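Local coordinates for ADP-ribose pyrophosphatase (Streptococcus suis, PDB 3O8S), which probably hydrolyses the pyrophosphate linkage of ADP-ribose, as a member of the Nudix hydrolase family, at residues I83-E88 / G169-D174; L120-Q125 / C152-G157; V128-K133 / T146-L151. All blocks are in the same frame, centred on the assembly; numbering follows the deposited sequence.

Contact 1. Residues I83-E88 / G169-D174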
ATOM      1  N   ILE A  83      16.696  -9.830 -11.330  1.00 43.67           N
ATOM      2  CA  ILE A  83      15.244  -9.760 -11.122  1.00 41.13           C
ATOM      3  C   ILE A  83      14.456 -10.659 -12.098  1.00 48.93           C
ATOM      4  O   ILE A  83      14.825 -10.766 -13.266  1.00 52.33           O
ATOM      5  CB  ILE A  83      14.753  -8.281 -11.181  1.00 42.81           C
ATOM      6  CG1 ILE A  83      13.367  -8.128 -10.485  1.00 39.70           C
ATOM      7  CG2 ILE A  83      14.793  -7.694 -12.657  1.00 45.28           C
ATOM      8  CD1 ILE A  83      13.036  -6.707 -10.005  1.00 49.00           C
ATOM      9  N   LEU A  84      13.339 -11.269 -11.630  1.00 45.53           N
ATOM     10  CA  LEU A  84      12.511 -12.065 -12.541  1.00 46.57           C
ATOM     11  C   LEU A  84      11.563 -11.161 -13.376  1.00 49.76           C
ATOM     12  O   LEU A  84      10.773 -10.376 -12.825  1.00 48.69           O
ATOM     13  CB  LEU A  84      11.697 -13.172 -11.842  1.00 45.77           C
ATOM     14  CG  LEU A  84      10.821 -13.947 -12.851  1.00 52.41           C
ATOM     15  CD1 LEU A  84      11.447 -15.243 -13.335  1.00 51.82           C
ATOM     16  CD2 LEU A  84       9.402 -14.038 -12.409  1.00 56.36           C
ATOM     17  N   LEU A  85      11.619 -11.319 -14.698  1.00 46.61           N
ATOM     18  CA  LEU A  85      10.759 -10.589 -15.641  1.00 47.31           C
ATOM     19  C   LEU A  85      10.043 -11.576 -16.534  1.00 54.21           C
ATOM     20  O   LEU A  85      10.586 -12.640 -16.835  1.00 54.10           O
ATOM     21  CB  LEU A  85      11.543  -9.561 -16.491  1.00 48.26           C
ATOM     22  CG  LEU A  85      12.275  -8.454 -15.712  1.00 50.29           C
ATOM     23  CD1 LEU A  85      13.282  -7.766 -16.569  1.00 52.20           C
ATOM     24  CD2 LEU A  85      11.317  -7.462 -15.062  1.00 49.32           C
ATOM     25  N   VAL A  86       8.805 -11.238 -16.915  1.00 52.48           N
ATOM     26  CA  VAL A  86       7.975 -12.046 -17.801  1.00 54.14           C
ATOM     27  C   VAL A  86       7.744 -11.263 -19.088  1.00 62.78           C
ATOM     28  O   VAL A  86       7.595 -10.032 -19.058  1.00 62.81           O
ATOM     29  CB  VAL A  86       6.654 -12.550 -17.158  1.00 56.84           C
ATOM     30  CG1 VAL A  86       6.934 -13.634 -16.116  1.00 54.27           C
ATOM     31  CG2 VAL A  86       5.828 -11.410 -16.555  1.00 55.74           C
ATOM     32  N   GLN A  87       7.761 -11.970 -20.221  1.00 62.44           N
ATOM     33  CA  GLN A  87       7.587 -11.358 -21.533  1.00 65.02           C
ATOM     34  C   GLN A  87       6.173 -11.569 -22.042  1.00 72.96           C
ATOM     35  O   GLN A  87       5.642 -12.682 -21.957  1.00 72.98           O
ATOM     36  CB  GLN A  87       8.596 -11.943 -22.526  1.00 67.84           C
ATOM     37  CG  GLN A  87       8.726 -11.150 -23.822  1.00 79.31           C
ATOM     38  CD  GLN A  87       9.597 -11.847 -24.831  1.00 85.26           C
ATOM     39  OE1 GLN A  87       9.620 -13.075 -24.921  1.00 78.30           O
ATOM     40  NE2 GLN A  87      10.332 -11.073 -25.612  1.00 73.34           N
ATOM     41  N   GLU A  88       5.590 -10.503 -22.631  1.00 71.25           N
ATOM     42  CA  GLU A  88       4.250 -10.515 -23.199  1.00 72.93           C
ATOM     43  C   GLU A  88       4.304 -10.608 -24.729  1.00 80.35           C
ATOM     44  O   GLU A  88       5.384 -10.451 -25.303  1.00 80.29           O
ATOM     45  CB  GLU A  88       3.485  -9.268 -22.746  1.00 73.40           C
ATOM     46  CG  GLU A  88       2.970  -9.386 -21.329  1.00 76.74           C
ATOM     47  CD  GLU A  88       2.336  -8.115 -20.812  1.00 93.64           C
ATOM     48  OE1 GLU A  88       3.083  -7.149 -20.535  1.00 82.10           O
ATOM     49  OE2 GLU A  88       1.093  -8.092 -20.659  1.00 87.15           O
ATOM     50  N   GLY A 169      12.625 -14.913 -17.242  1.00 57.87           N
ATOM     51  CA  GLY A 169      14.056 -15.022 -17.025  1.00 58.48           C
ATOM     52  C   GLY A 169      14.539 -14.133 -15.907  1.00 61.49           C
ATOM     53  O   GLY A 169      13.823 -13.222 -15.486  1.00 60.64           O
ATOM     54  N   PHE A 170      15.746 -14.412 -15.404  1.00 58.57           N
ATOM     55  CA  PHE A 170      16.378 -13.578 -14.390  1.00 56.92           C
ATOM     56  C   PHE A 170      17.339 -12.659 -15.104  1.00 62.15           C
ATOM     57  O   PHE A 170      18.179 -13.112 -15.893  1.00 64.01           O
ATOM     58  CB  PHE A 170      17.055 -14.402 -13.298  1.00 57.56           C
ATOM     59  CG  PHE A 170      16.051 -15.003 -12.348  1.00 56.47           C
ATOM     60  CD1 PHE A 170      15.553 -14.264 -11.276  1.00 54.50           C
ATOM     61  CD2 PHE A 170      15.609 -16.315 -12.516  1.00 57.82           C
ATOM     62  CE1 PHE A 170      14.624 -14.818 -10.400  1.00 53.38           C
ATOM     63  CE2 PHE A 170      14.688 -16.872 -11.625  1.00 58.94           C
ATOM     64  CZ  PHE A 170      14.206 -16.123 -10.568  1.00 54.29           C
ATOM     65  N   PHE A 171      17.158 -11.360 -14.891  1.00 57.25           N
ATOM     66  CA  PHE A 171      17.951 -10.361 -15.589  1.00 58.48           C
ATOM     67  C   PHE A 171      18.691  -9.473 -14.626  1.00 62.20           C
ATOM     68  O   PHE A 171      18.131  -9.049 -13.624  1.00 58.73           O
ATOM     69  CB  PHE A 171      17.050  -9.502 -16.505  1.00 59.47           C
ATOM     70  CG  PHE A 171      16.391 -10.274 -17.617  1.00 61.02           C
ATOM     71  CD1 PHE A 171      15.148 -10.870 -17.431  1.00 61.08           C
ATOM     72  CD2 PHE A 171      17.000 -10.389 -18.864  1.00 65.65           C
ATOM     73  CE1 PHE A 171      14.538 -11.586 -18.461  1.00 62.92           C
ATOM     74  CE2 PHE A 171      16.382 -11.097 -19.901  1.00 69.47           C
ATOM     75  CZ  PHE A 171      15.153 -11.687 -19.695  1.00 65.85           C
ATOM     76  N   SER A 172      19.949  -9.181 -14.961  1.00 62.86           N
ATOM     77  CA  SER A 172      20.813  -8.268 -14.229  1.00 63.73           C
ATOM     78  C   SER A 172      20.308  -6.835 -14.473  1.00 68.46           C
ATOM     79  O   SER A 172      19.886  -6.515 -15.595  1.00 69.47           O
ATOM     80  CB  SER A 172      22.260  -8.450 -14.693  1.00 69.63           C
ATOM     81  OG  SER A 172      23.136  -7.459 -14.181  1.00 80.69           O
ATOM     82  N   LEU A 173      20.344  -5.979 -13.443  1.00 64.35           N
ATOM     83  CA  LEU A 173      19.872  -4.590 -13.586  1.00 65.44           C
ATOM     84  C   LEU A 173      20.787  -3.737 -14.484  1.00 75.28           C
ATOM     85  O   LEU A 173      20.398  -2.633 -14.881  1.00 76.08           O
ATOM     86  CB  LEU A 173      19.692  -3.906 -12.223  1.00 63.51           C
ATOM     87  CG  LEU A 173      18.580  -4.395 -11.280  1.00 64.86           C
ATOM     88  CD1 LEU A 173      18.024  -3.254 -10.539  1.00 63.63           C
ATOM     89  CD2 LEU A 173      17.421  -5.055 -12.012  1.00 67.69           C
ATOM     90  N   ASP A 174      21.980  -4.267 -14.833  1.00 75.43           N
ATOM     91  CA  ASP A 174      22.949  -3.613 -15.712  1.00 79.57           C
ATOM     92  C   ASP A 174      22.726  -4.045 -17.164  1.00 85.30           C
ATOM     93  O   ASP A 174      23.288  -3.431 -18.073  1.00 89.81           O
ATOM     94  CB  ASP A 174      24.395  -3.926 -15.267  1.00 84.11           C
ATOM     95  CG  ASP A 174      24.688  -3.638 -13.799  1.00101.80           C
ATOM     96  OD1 ASP A 174      24.359  -2.514 -13.327  1.00101.93           O
ATOM     97  OD2 ASP A 174      25.244  -4.529 -13.121  1.00111.91           O
TER
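Ile83 N donates to Phe171 O at 2.8 Å, and Phe171 N answers with a bond to Ile83 O. Together they close one antiparallel hydrogen-bonded pair. Leu85 and Gly169 form the next such pair. There Leu85 N meets Gly169 O at 3.0 Å. Between the two pairs, Leu84 and Phe170 face each other as a non-hydrogen-bonded pair. The CA atoms of Leu84 and Phe170 are 4.5 Å apart.

Side chains meet on both faces of the sheet. On the Leu84 face, the Leu84 and Phe170 side chains cross obliquely. Leu84 CG is anti to the backbone N (chi1 179°), and from there CD1 reaches over one face of the Phe170 ring. Leu84 CD1 is 4.1 Å from the Phe170 ring centroid and shifted toward the rim, a CH-pi contact. Leu84 CB touches Phe170 CE1 at 3.7 Å. On the other face, Leu85 CD1 reaches Phe171 CD1 at 3.7 Å. Gly169 stands across from Leu85 and has no side chain; the Phe171 ring lies against Leu85 CB and CD1. Beyond the strand, Leu173 turns its CD2 back to Ile83 CG2 at 3.8 Å.

Trp93 stacks edge-to-face with Phe171, and helix 186-197 packs on Ile83, Leu85 and Leu173. Strand 82-87 also pairs with strands 70-79 and 93-99. This is an antiparallel strand pair in the mixed sheet of a Nudix domain.

Contact 2. Residues L120-Q125 / C152-G157. With EDO (1,2-ethanediol), chain D.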
ATOM      1  N   LEU A 120       5.883 -19.871 -10.978  1.00 48.62           N
ATOM      2  CA  LEU A 120       6.631 -19.885  -9.739  1.00 48.23           C
ATOM      3  C   LEU A 120       5.801 -19.776  -8.470  1.00 52.46           C
ATOM      4  O   LEU A 120       4.863 -18.984  -8.395  1.00 52.74           O
ATOM      5  CB  LEU A 120       7.682 -18.739  -9.743  1.00 46.58           C
ATOM      6  CG  LEU A 120       8.658 -18.693 -10.954  1.00 52.44           C
ATOM      7  CD1 LEU A 120       9.627 -17.516 -10.826  1.00 52.65           C
ATOM      8  CD2 LEU A 120       9.436 -19.994 -11.104  1.00 51.92           C
ATOM      9  N   ASP A 121       6.223 -20.533  -7.443  1.00 48.38           N
ATOM     10  CA  ASP A 121       5.693 -20.471  -6.085  1.00 46.63           C
ATOM     11  C   ASP A 121       6.553 -19.493  -5.341  1.00 48.67           C
ATOM     12  O   ASP A 121       7.774 -19.655  -5.305  1.00 47.16           O
ATOM     13  CB  ASP A 121       5.700 -21.832  -5.390  1.00 50.24           C
ATOM     14  CG  ASP A 121       4.878 -22.911  -6.075  1.00 67.30           C
ATOM     15  OD1 ASP A 121       3.732 -22.611  -6.497  1.00 66.07           O
ATOM     16  OD2 ASP A 121       5.336 -24.078  -6.093  1.00 80.44           O
ATOM     17  N   VAL A 122       5.936 -18.434  -4.816  1.00 44.19           N
ATOM     18  CA  VAL A 122       6.636 -17.393  -4.089  1.00 42.73           C
ATOM     19  C   VAL A 122       5.858 -17.048  -2.846  1.00 51.29           C
ATOM     20  O   VAL A 122       4.652 -17.320  -2.753  1.00 52.90           O
ATOM     21  CB  VAL A 122       6.899 -16.103  -4.951  1.00 43.59           C
ATOM     22  CG1 VAL A 122       7.700 -16.413  -6.220  1.00 42.81           C
ATOM     23  CG2 VAL A 122       5.602 -15.332  -5.267  1.00 42.84           C
ATOM     24  N   GLU A 123       6.534 -16.405  -1.910  1.00 49.56           N
ATOM     25  CA  GLU A 123       5.864 -15.891  -0.735  1.00 50.75           C
ATOM     26  C   GLU A 123       6.044 -14.362  -0.715  1.00 48.98           C
ATOM     27  O   GLU A 123       7.156 -13.870  -0.911  1.00 45.90           O
ATOM     28  CB  GLU A 123       6.318 -16.584   0.567  1.00 54.05           C
ATOM     29  CG  GLU A 123       7.815 -16.692   0.810  1.00 70.56           C
ATOM     30  CD  GLU A 123       8.196 -17.379   2.112  1.00 95.11           C
ATOM     31  OE1 GLU A 123       7.603 -18.436   2.442  1.00 88.09           O
ATOM     32  OE2 GLU A 123       9.112 -16.867   2.795  1.00 82.23           O
ATOM     33  N   ALA A 124       4.925 -13.627  -0.608  1.00 44.48           N
ATOM     34  CA  ALA A 124       4.893 -12.163  -0.530  1.00 43.54           C
ATOM     35  C   ALA A 124       5.604 -11.751   0.741  1.00 49.12           C
ATOM     36  O   ALA A 124       5.349 -12.338   1.791  1.00 50.49           O
ATOM     37  CB  ALA A 124       3.462 -11.677  -0.540  1.00 45.06           C
ATOM     38  N   GLN A 125       6.544 -10.809   0.650  1.00 44.63           N
ATOM     39  CA  GLN A 125       7.369 -10.513   1.803  1.00 44.02           C
ATOM     40  C   GLN A 125       7.311  -9.079   2.299  1.00 44.37           C
ATOM     41  O   GLN A 125       7.252  -8.854   3.500  1.00 43.03           O
ATOM     42  CB  GLN A 125       8.830 -10.842   1.415  1.00 45.37           C
ATOM     43  CG  GLN A 125       9.766 -11.036   2.578  1.00 60.84           C
ATOM     44  CD  GLN A 125      11.063 -11.652   2.124  1.00 71.71           C
ATOM     45  OE1 GLN A 125      11.258 -12.855   2.224  1.00 67.08           O
ATOM     46  NE2 GLN A 125      11.989 -10.839   1.641  1.00 59.26           N
ATOM     47  N   CYS A 152       8.977 -10.423  -3.235  1.00 41.56           N
ATOM     48  CA  CYS A 152       8.618 -11.820  -3.026  1.00 41.69           C
ATOM     49  C   CYS A 152       9.858 -12.649  -2.984  1.00 47.33           C
ATOM     50  O   CYS A 152      10.845 -12.372  -3.664  1.00 48.64           O
ATOM     51  CB  CYS A 152       7.660 -12.342  -4.095  1.00 42.46           C
ATOM     52  SG  CYS A 152       6.083 -11.454  -4.220  1.00 46.11           S
ATOM     53  N   ARG A 153       9.781 -13.705  -2.210  1.00 42.51           N
ATOM     54  CA  ARG A 153      10.834 -14.644  -2.005  1.00 41.60           C
ATOM     55  C   ARG A 153      10.492 -15.903  -2.804  1.00 43.19           C
ATOM     56  O   ARG A 153       9.374 -16.418  -2.684  1.00 41.69           O
ATOM     57  CB  ARG A 153      10.913 -14.883  -0.495  1.00 41.63           C
ATOM     58  CG  ARG A 153      11.884 -15.936  -0.070  1.00 55.63           C
ATOM     59  CD  ARG A 153      11.874 -16.063   1.441  1.00 60.39           C
ATOM     60  NE  ARG A 153      12.877 -17.035   1.845  1.00 58.06           N
ATOM     61  CZ  ARG A 153      12.637 -18.323   2.036  1.00 65.98           C
ATOM     62  NH1 ARG A 153      11.400 -18.792   1.968  1.00 54.24           N
ATOM     63  NH2 ARG A 153      13.624 -19.143   2.359  1.00 58.03           N
ATOM     64  N   LEU A 154      11.438 -16.378  -3.634  1.00 39.64           N
ATOM     65  CA  LEU A 154      11.233 -17.566  -4.472  1.00 41.51           C
ATOM     66  C   LEU A 154      11.196 -18.859  -3.645  1.00 47.81           C
ATOM     67  O   LEU A 154      12.094 -19.096  -2.841  1.00 46.99           O
ATOM     68  CB  LEU A 154      12.346 -17.676  -5.543  1.00 42.43           C
ATOM     69  CG  LEU A 154      12.251 -18.881  -6.537  1.00 49.12           C
ATOM     70  CD1 LEU A 154      11.048 -18.749  -7.486  1.00 49.40           C
ATOM     71  CD2 LEU A 154      13.521 -19.037  -7.329  1.00 49.39           C
ATOM     72  N   LEU A 155      10.186 -19.718  -3.896  1.00 45.89           N
ATOM     73  CA  LEU A 155      10.086 -21.030  -3.273  1.00 45.61           C
ATOM     74  C   LEU A 155      10.534 -22.057  -4.285  1.00 49.92           C
ATOM     75  O   LEU A 155      11.356 -22.887  -3.959  1.00 51.10           O
ATOM     76  CB  LEU A 155       8.680 -21.353  -2.718  1.00 45.98           C
ATOM     77  CG  LEU A 155       8.064 -20.388  -1.667  1.00 49.09           C
ATOM     78  CD1 LEU A 155       6.704 -20.877  -1.237  1.00 50.42           C
ATOM     79  CD2 LEU A 155       8.969 -20.196  -0.425  1.00 48.53           C
ATOM     80  N   GLY A 156      10.070 -21.946  -5.527  1.00 46.65           N
ATOM     81  CA  GLY A 156      10.438 -22.879  -6.594  1.00 46.97           C
ATOM     82  C   GLY A 156       9.535 -22.725  -7.803  1.00 51.08           C
ATOM     83  O   GLY A 156       8.792 -21.752  -7.909  1.00 49.87           O
ATOM     84  N   GLY A 157       9.577 -23.699  -8.689  1.00 50.73           N
ATOM     85  CA  GLY A 157       8.753 -23.767  -9.894  1.00 52.29           C
ATOM     86  C   GLY A 157       9.549 -23.518 -11.145  1.00 58.38           C
ATOM     87  O   GLY A 157      10.771 -23.410 -11.091  1.00 60.19           O
TER
HETATM   88  C1  EDO D 208      14.274 -21.406 -10.120  1.00 85.74           C
HETATM   89  O1  EDO D 208      13.195 -21.533 -11.051  1.00 86.32           O
HETATM   90  C2  EDO D 208      15.248 -20.332 -10.595  1.00 85.07           C
HETATM   91  O2  EDO D 208      16.293 -20.134  -9.628  1.00 91.04           O
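Asp121 O is gripped by two backbone donors, Leu155 N at 2.8 Å and Gly156 N at 3.3 Å. Leu155 and Gly156 thus both face Asp121, which makes a classic beta bulge. It shifts the register by one residue between Asp121 and Val122. Asp121 N returns a bond to Gly156 O. Past the bulge, Glu123 and Arg153 form a regular antiparallel hydrogen-bonded pair. Their two backbone bonds are both 2.9 Å, Glu123 N to Arg153 O and Arg153 N to Glu123 O.

The charged contact lies on the face of Glu123 and Arg153. These side chains run side by side and point the same way. Glu123 OE2 and Arg153 NH1 form a salt bridge at 3.1 Å, but its hydrogen bond is weak, with 141° at the hydrogen. The carboxylate and guanidinium planes are turned 47° apart. A chi1 of 50° places Glu123 CG alongside Arg153 CB, and the glutamate chain is extended beyond it. Gln125 OE1 lies at the guanidinium edge and touches Arg153 CD at 3.4 Å.

Val122, Cys152 and Leu154 lie on the other face. Val122 CG2 meets Cys152 CB at 3.8 Å, and the end of Leu120 reaches over, with Leu120 CD1 meeting Leu154 CD1 at the same distance. Leu120 CD2 also packs on the backbone of Gly157. A 1,2-ethanediol, probably from the crystallisation liquor, donates a hydrogen bond from O1 to Gly157 O and touches Leu154 CD2.

Phe205 of the second subunit packs on Ala124. Lys115 of helix 106-118 forms a salt bridge with Asp121, and Val114 of that helix packs on Leu120 and Val122. Strand 70-79 lies beside strand 145-157 and touches Val122, Cys152 and Leu154.

Contact 3. Residues V128-K133 / T146-L151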
ATOM      1  N   VAL A 128       7.499  -2.811  -1.211  1.00 39.05           N
ATOM      2  CA  VAL A 128       8.603  -1.946  -1.646  1.00 38.57           C
ATOM      3  C   VAL A 128       8.090  -0.490  -1.698  1.00 42.26           C
ATOM      4  O   VAL A 128       8.729   0.446  -1.202  1.00 41.04           O
ATOM      5  CB  VAL A 128       9.185  -2.382  -3.035  1.00 39.94           C
ATOM      6  CG1 VAL A 128      10.267  -1.412  -3.505  1.00 39.70           C
ATOM      7  CG2 VAL A 128       9.697  -3.828  -3.032  1.00 38.22           C
ATOM      8  N   ALA A 129       6.967  -0.324  -2.382  1.00 41.22           N
ATOM      9  CA  ALA A 129       6.355   0.969  -2.685  1.00 41.45           C
ATOM     10  C   ALA A 129       4.905   0.834  -3.094  1.00 44.46           C
ATOM     11  O   ALA A 129       4.525  -0.206  -3.621  1.00 43.32           O
ATOM     12  CB  ALA A 129       7.127   1.622  -3.815  1.00 42.86           C
ATOM     13  N   ILE A 130       4.101   1.883  -2.815  1.00 43.55           N
ATOM     14  CA  ILE A 130       2.700   2.104  -3.220  1.00 44.59           C
ATOM     15  C   ILE A 130       2.755   3.397  -4.009  1.00 47.85           C
ATOM     16  O   ILE A 130       2.878   4.463  -3.421  1.00 45.32           O
ATOM     17  CB  ILE A 130       1.698   2.154  -2.044  1.00 48.23           C
ATOM     18  CG1 ILE A 130       1.880   0.984  -1.104  1.00 49.28           C
ATOM     19  CG2 ILE A 130       0.253   2.271  -2.516  1.00 48.91           C
ATOM     20  CD1 ILE A 130       2.078   1.458   0.217  1.00 64.96           C
ATOM     21  N   LEU A 131       2.740   3.313  -5.338  1.00 46.23           N
ATOM     22  CA  LEU A 131       2.981   4.495  -6.129  1.00 47.39           C
ATOM     23  C   LEU A 131       1.883   4.839  -7.089  1.00 53.88           C
ATOM     24  O   LEU A 131       1.284   3.983  -7.714  1.00 54.87           O
ATOM     25  CB  LEU A 131       4.298   4.308  -6.922  1.00 47.53           C
ATOM     26  CG  LEU A 131       5.581   4.143  -6.106  1.00 50.04           C
ATOM     27  CD1 LEU A 131       6.699   3.580  -6.965  1.00 49.88           C
ATOM     28  CD2 LEU A 131       5.982   5.463  -5.413  1.00 50.95           C
ATOM     29  N   ASP A 132       1.684   6.124  -7.260  1.00 53.52           N
ATOM     30  CA  ASP A 132       0.726   6.648  -8.195  1.00 56.81           C
ATOM     31  C   ASP A 132       1.334   6.559  -9.602  1.00 62.16           C
ATOM     32  O   ASP A 132       2.380   7.169  -9.851  1.00 62.76           O
ATOM     33  CB  ASP A 132       0.385   8.083  -7.795  1.00 60.62           C
ATOM     34  CG  ASP A 132      -0.569   8.753  -8.732  1.00 79.20           C
ATOM     35  OD1 ASP A 132      -1.756   8.369  -8.742  1.00 83.38           O
ATOM     36  OD2 ASP A 132      -0.132   9.652  -9.463  1.00 88.29           O
ATOM     37  N   LYS A 133       0.721   5.741 -10.488  1.00 59.10           N
ATOM     38  CA  LYS A 133       1.129   5.555 -11.892  1.00 60.87           C
ATOM     39  C   LYS A 133       1.402   6.902 -12.604  1.00 68.44           C
ATOM     40  O   LYS A 133       2.455   7.047 -13.227  1.00 68.10           O
ATOM     41  CB  LYS A 133       0.061   4.774 -12.686  1.00 63.71           C
ATOM     42  CG  LYS A 133       0.540   4.361 -14.076  1.00 66.39           C
ATOM     43  CD  LYS A 133      -0.533   3.665 -14.875  1.00 73.99           C
ATOM     44  CE  LYS A 133       0.000   3.171 -16.199  1.00 75.64           C
ATOM     45  NZ  LYS A 133      -1.090   2.647 -17.058  1.00 89.59           N
ATOM     46  N   THR A 146      -3.019   3.021  -8.772  1.00 52.69           N
ATOM     47  CA  THR A 146      -2.147   2.956  -7.611  1.00 49.18           C
ATOM     48  C   THR A 146      -1.392   1.636  -7.798  1.00 54.06           C
ATOM     49  O   THR A 146      -2.019   0.579  -7.985  1.00 55.22           O
ATOM     50  CB  THR A 146      -2.946   3.102  -6.304  1.00 56.88           C
ATOM     51  OG1 THR A 146      -3.292   4.480  -6.124  1.00 61.26           O
ATOM     52  CG2 THR A 146      -2.162   2.615  -5.070  1.00 49.24           C
ATOM     53  N   LYS A 147      -0.055   1.702  -7.832  1.00 48.71           N
ATOM     54  CA  LYS A 147       0.767   0.522  -8.074  1.00 47.71           C
ATOM     55  C   LYS A 147       1.429   0.056  -6.807  1.00 49.54           C
ATOM     56  O   LYS A 147       2.160   0.831  -6.186  1.00 49.49           O
ATOM     57  CB  LYS A 147       1.837   0.812  -9.130  1.00 50.02           C
ATOM     58  CG  LYS A 147       1.305   1.179 -10.497  1.00 55.24           C
ATOM     59  CD  LYS A 147       2.473   1.612 -11.342  1.00 62.48           C
ATOM     60  CE  LYS A 147       2.664   0.774 -12.570  1.00 70.15           C
ATOM     61  NZ  LYS A 147       2.830  -0.655 -12.248  1.00 58.51           N
ATOM     62  N   VAL A 148       1.222  -1.209  -6.439  1.00 44.68           N
ATOM     63  CA  VAL A 148       1.858  -1.783  -5.236  1.00 42.99           C
ATOM     64  C   VAL A 148       2.965  -2.749  -5.693  1.00 48.19           C
ATOM     65  O   VAL A 148       2.677  -3.742  -6.356  1.00 49.64           O
ATOM     66  CB  VAL A 148       0.831  -2.487  -4.306  1.00 46.69           C
ATOM     67  CG1 VAL A 148       1.485  -2.940  -3.004  1.00 44.98           C
ATOM     68  CG2 VAL A 148      -0.358  -1.580  -4.003  1.00 47.44           C
ATOM     69  N   PHE A 149       4.227  -2.420  -5.386  1.00 43.03           N
ATOM     70  CA  PHE A 149       5.386  -3.258  -5.671  1.00 40.24           C
ATOM     71  C   PHE A 149       5.645  -4.095  -4.442  1.00 42.80           C
ATOM     72  O   PHE A 149       5.841  -3.539  -3.370  1.00 41.35           O
ATOM     73  CB  PHE A 149       6.600  -2.408  -6.053  1.00 41.16           C
ATOM     74  CG  PHE A 149       6.476  -1.781  -7.422  1.00 43.63           C
ATOM     75  CD1 PHE A 149       5.793  -0.579  -7.597  1.00 45.60           C
ATOM     76  CD2 PHE A 149       7.019  -2.407  -8.546  1.00 45.27           C
ATOM     77  CE1 PHE A 149       5.676  -0.006  -8.854  1.00 46.97           C
ATOM     78  CE2 PHE A 149       6.909  -1.827  -9.806  1.00 49.30           C
ATOM     79  CZ  PHE A 149       6.238  -0.634  -9.950  1.00 48.49           C
ATOM     80  N   ILE A 150       5.589  -5.429  -4.584  1.00 39.41           N
ATOM     81  CA  ILE A 150       5.768  -6.373  -3.496  1.00 38.39           C
ATOM     82  C   ILE A 150       7.048  -7.186  -3.725  1.00 44.88           C
ATOM     83  O   ILE A 150       7.205  -7.815  -4.775  1.00 44.17           O
ATOM     84  CB  ILE A 150       4.518  -7.309  -3.345  1.00 41.82           C
ATOM     85  CG1 ILE A 150       3.166  -6.502  -3.209  1.00 42.18           C
ATOM     86  CG2 ILE A 150       4.704  -8.386  -2.226  1.00 38.97           C
ATOM     87  CD1 ILE A 150       2.950  -5.826  -1.894  1.00 42.32           C
ATOM     88  N   LEU A 151       7.938  -7.204  -2.717  1.00 41.95           N
ATOM     89  CA  LEU A 151       9.118  -8.030  -2.793  1.00 42.47           C
ATOM     90  C   LEU A 151       8.686  -9.431  -2.380  1.00 45.17           C
ATOM     91  O   LEU A 151       7.995  -9.581  -1.377  1.00 44.45           O
ATOM     92  CB  LEU A 151      10.268  -7.472  -1.951  1.00 42.57           C
ATOM     93  CG  LEU A 151      11.474  -8.383  -1.741  1.00 48.28           C
ATOM     94  CD1 LEU A 151      12.359  -8.416  -3.001  1.00 49.89           C
ATOM     95  CD2 LEU A 151      12.272  -7.938  -0.527  1.00 48.22           C
TER
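Val128 N donates to Phe149 O at 2.8 Å, and the Val128 CB lies by the Phe149 CB. Val128 CG2 also reaches Leu151 CB at 3.8 Å. Ala129 faces Phe149 as well: its O accepts from Phe149 N at 2.8 Å. Two residues opposite one make a classic beta bulge. Ala129 O also lies at the edge of the Phe149 ring, near its plane.

Ile130 turns to the other face, where its CG2, set anti to the backbone N, does the touching. It meets Thr146 CG2 at 3.5 Å and Val148 CG2 at 4.2 Å. Ile130 and Val148 lie side by side and point the same way.

Leu131 returns to the Phe149 face. Leu131 N bonds to Lys147 O at 2.7 Å, and Lys147 N bonds to Leu131 O at 2.6 Å. Both bonds are close to straight. The side chains of Leu131 and Phe149 cross at about a right angle, with Leu131 CD1 4.2 Å from Phe149 CE1. Asp132 ends the strand and is the N-cap of the next helix. Lys133 CB then lies against Lys147 CD.

The Lys147 chain bends at chi3 (120°) and chi4, and NZ leads away to Asp72 OD2 in a salt bridge and to Lys183 O in a hydrogen bond. Val127 and Leu71 of the second subunit pack on Ile130 and Thr146, respectively. The pairing is thus backbone bonds with mostly apolar side-chain contacts on each face. The charge of Lys147 is met outside the pair, so the polar end of this buried residue is satisfied.

Contacts 2 and 3 are two parts of one antiparallel pairing, strand 120-132 with strand 145-157. Their centres are 18 Å apart. A probable hydrogen bond joins them, Gln125 N to Leu151 O at 2.8 Å, and Ala124 CB packs on Ile150 CG2. Both also touch the second subunit. Contact 1 belongs to another part of the same sheet. It meets contact 2 where Leu84 CD2 touches Leu120 CD1 at 3.8 Å. Contacts 1 and 3 do not touch: their nearest atoms are about 7 Å apart, and they lie on opposite sides of the chain's centre. Strand 70-79 pairs with strand 82-87 of contact 1 and, in parallel, with strand 145-157 of contacts 2 and 3.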